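Agrobacterium tumefaciens DPS (Agrobacterium tumefaciens, PDB 1O9R) oxidises and stores iron as a ferric mineral inside a hollow dodecamer, protecting DNA from hydroxyl-radical damage without binding it. Local coordinates at the interface of chains A and B. Residues are numbered along the deposited sequence; one frame, centred on the assembly and turned at random. Chains: chain A/B, Agrobacterium tumefaciens DPS.

The interface of chains A and B. Residues chain A 8, 10, 72, 75, 135; chain B 119, 122, 148.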
ATOM      1  N   ASN A   8       6.424   7.140 -37.294  1.00 15.23           N
ATOM      2  CA  ASN A   8       7.744   7.354 -36.702  1.00 15.19           C
ATOM      3  C   ASN A   8       8.762   7.759 -37.785  1.00 15.50           C
ATOM      4  O   ASN A   8       8.955   6.940 -38.691  1.00 16.51           O
ATOM      5  CB  ASN A   8       8.186   6.101 -35.948  1.00 16.11           C
ATOM      6  CG  ASN A   8       9.393   6.334 -35.105  1.00 16.81           C
ATOM      7  OD1 ASN A   8       9.482   5.996 -33.859  1.00 18.91           O
ATOM      8  ND2 ASN A   8      10.424   6.887 -35.680  1.00 14.88           N
ATOM      9  N   LEU A  10      12.111   8.350 -37.823  1.00 17.31           N
ATOM     10  CA  LEU A  10      13.542   7.988 -37.811  1.00 17.49           C
ATOM     11  C   LEU A  10      13.880   7.478 -39.202  1.00 18.77           C
ATOM     12  O   LEU A  10      13.117   6.686 -39.803  1.00 17.89           O
ATOM     13  CB  LEU A  10      13.812   6.843 -36.808  1.00 16.47           C
ATOM     14  CG  LEU A  10      15.279   6.528 -36.576  1.00 17.50           C
ATOM     15  CD1 LEU A  10      16.041   7.627 -35.866  1.00 19.23           C
ATOM     16  CD2 LEU A  10      15.427   5.217 -35.798  1.00 18.94           C
ATOM     17  N   ARG A  72      11.054  -1.753 -28.566  1.00 13.82           N
ATOM     18  CA  ARG A  72      11.646  -0.744 -29.488  1.00 13.28           C
ATOM     19  C   ARG A  72      11.769  -1.306 -30.875  1.00 13.32           C
ATOM     20  O   ARG A  72      11.555  -0.479 -31.786  1.00 14.48           O
ATOM     21  CB  ARG A  72      12.999  -0.320 -28.899  1.00 13.97           C
ATOM     22  CG  ARG A  72      13.627   0.870 -29.635  1.00 14.43           C
ATOM     23  CD  ARG A  72      12.651   2.095 -29.613  1.00 14.39           C
ATOM     24  NE  ARG A  72      13.410   3.201 -30.242  1.00 13.85           N
ATOM     25  CZ  ARG A  72      12.761   4.319 -30.609  1.00 13.89           C
ATOM     26  NH1 ARG A  72      11.467   4.478 -30.417  1.00 13.80           N
ATOM     27  NH2 ARG A  72      13.476   5.335 -31.157  1.00 14.88           N
ATOM     28  N   GLN A  75       8.349  -0.798 -32.365  1.00 14.38           N
ATOM     29  CA  GLN A  75       8.077   0.616 -32.563  1.00 14.22           C
ATOM     30  C   GLN A  75       8.693   1.086 -33.884  1.00 16.02           C
ATOM     31  O   GLN A  75       8.109   1.991 -34.494  1.00 18.86           O
ATOM     32  CB  GLN A  75       8.676   1.458 -31.425  1.00 15.31           C
ATOM     33  CG  GLN A  75       7.855   1.298 -30.128  1.00 14.17           C
ATOM     34  CD  GLN A  75       8.663   1.725 -28.933  1.00 14.43           C
ATOM     35  OE1 GLN A  75       9.458   2.644 -28.966  1.00 14.99           O
ATOM     36  NE2 GLN A  75       8.533   0.978 -27.818  1.00 15.03           N
ATOM     37  N   THR A 135      16.897   7.960 -28.806  1.00 14.28           N
ATOM     38  CA  THR A 135      15.847   7.313 -28.022  1.00 14.05           C
ATOM     39  C   THR A 135      16.210   5.867 -27.741  1.00 14.18           C
ATOM     40  O   THR A 135      16.187   5.350 -26.611  1.00 14.38           O
ATOM     41  CB  THR A 135      14.498   7.456 -28.687  1.00 14.69           C
ATOM     42  OG1 THR A 135      14.266   8.894 -28.708  1.00 16.21           O
ATOM     43  CG2 THR A 135      13.382   6.753 -27.941  1.00 16.31           C
TER
ATOM     44  N   ASN B 119       7.333  12.967 -33.522  1.00 13.34           N
ATOM     45  CA  ASN B 119       8.441  13.427 -34.399  1.00 13.81           C
ATOM     46  C   ASN B 119       8.953  14.807 -34.036  1.00 13.00           C
ATOM     47  O   ASN B 119      10.183  15.032 -34.154  1.00 16.11           O
ATOM     48  CB  ASN B 119       7.936  13.345 -35.856  1.00 15.21           C
ATOM     49  CG  ASN B 119       7.677  11.898 -36.281  1.00 15.10           C
ATOM     50  OD1 ASN B 119       8.308  10.963 -35.729  1.00 15.41           O
ATOM     51  ND2 ASN B 119       6.823  11.730 -37.271  1.00 15.66           N
ATOM     52  N   ARG B 122      11.252  14.054 -31.134  1.00 14.60           N
ATOM     53  CA  ARG B 122      12.493  13.422 -31.596  1.00 14.75           C
ATOM     54  C   ARG B 122      13.480  14.483 -32.052  1.00 15.26           C
ATOM     55  O   ARG B 122      14.694  14.454 -31.749  1.00 16.33           O
ATOM     56  CB  ARG B 122      12.112  12.439 -32.714  1.00 17.25           C
ATOM     57  CG  ARG B 122      13.225  11.510 -33.212  1.00 17.52           C
ATOM     58  CD  ARG B 122      12.784  10.638 -34.401  1.00 17.92           C
ATOM     59  NE  ARG B 122      11.349  10.383 -34.479  1.00 17.01           N
ATOM     60  CZ  ARG B 122      10.762   9.551 -33.599  1.00 15.56           C
ATOM     61  NH1 ARG B 122      11.517   8.891 -32.692  1.00 15.10           N
ATOM     62  NH2 ARG B 122       9.444   9.458 -33.596  1.00 14.32           N
ATOM     63  N   ASP B 148       6.835   7.416 -28.555  1.00 13.90           N
ATOM     64  CA  ASP B 148       7.043   6.368 -29.563  1.00 13.02           C
ATOM     65  C   ASP B 148       6.325   5.095 -29.171  1.00 13.87           C
ATOM     66  O   ASP B 148       5.806   4.380 -30.055  1.00 14.20           O
ATOM     67  CB  ASP B 148       8.529   6.116 -29.789  1.00 14.02           C
ATOM     68  CG  ASP B 148       9.190   7.154 -30.663  1.00 13.44           C
ATOM     69  OD1 ASP B 148      10.372   6.920 -30.987  1.00 15.17           O
ATOM     70  OD2 ASP B 148       8.558   8.173 -31.049  1.00 14.89           O
TER
HETATM   71  O   HOH W   1       7.055   4.646 -32.690  1.00 17.54           O
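A:Arg72 reaches across to B:Asp148 and joins two subunits of the Dps dodecamer, a hollow shell of ferritin-like four-helix bundles. The two subunits meet here through different surfaces rather than about a two-fold axis. A:Arg72 comes from the end of helix 48-75, and B:Asp148 lies on helix 134-156. The guanidinium and carboxylate are nearly coplanar, 12° apart. NH1 of A:Arg72 gives a straight, charged hydrogen bond of 2.7 Å to OD1 of B:Asp148, on its anti lone pair. The same NH1 also bonds OE1 of A:Gln75 at 3.1 Å, within the amide plane. Both acceptors lie at the edge of the guanidinium, in its plane. A bend at chi2 (58°) carries the A:Arg72 chain round to this position. Methyl CG2 of A:Thr135 covers one guanidinium face near its rim.

B:Arg122, from helix 103-130, grips the carboxylate end-on from its own subunit. Its NH1 meets OD1 of B:Asp148 at 2.8 Å on the syn lone pair. Its NH2 meets OD2 at 3.0 Å, also on the syn side but out of the carboxylate plane. OD1 therefore accepts from an arginine of each subunit, which probably favours the ionised carboxylate. NH2 of B:Arg122 is further held by OD1 of B:Asn119 at 2.8 Å, which helps to fix the rotation of the guanidinium.

A:Asn8, in the N-terminal segment, lies over this guanidinium. The amide end modelled as ND2 sits over the centre of one face, 3.4 Å from CZ of B:Arg122. The amide lies over the face, with the two planes tilted by 28°. The end modelled as OD1 lies 3.1 Å from OD1 of B:Asp148. As modelled this pair has no donor, so the placement of OD1 and ND2 in A:Asn8 is uncertain. A flipped amide would turn its NH2 group toward the carboxylate. A water bridges the same amide end and the backbone O of B:Asp148.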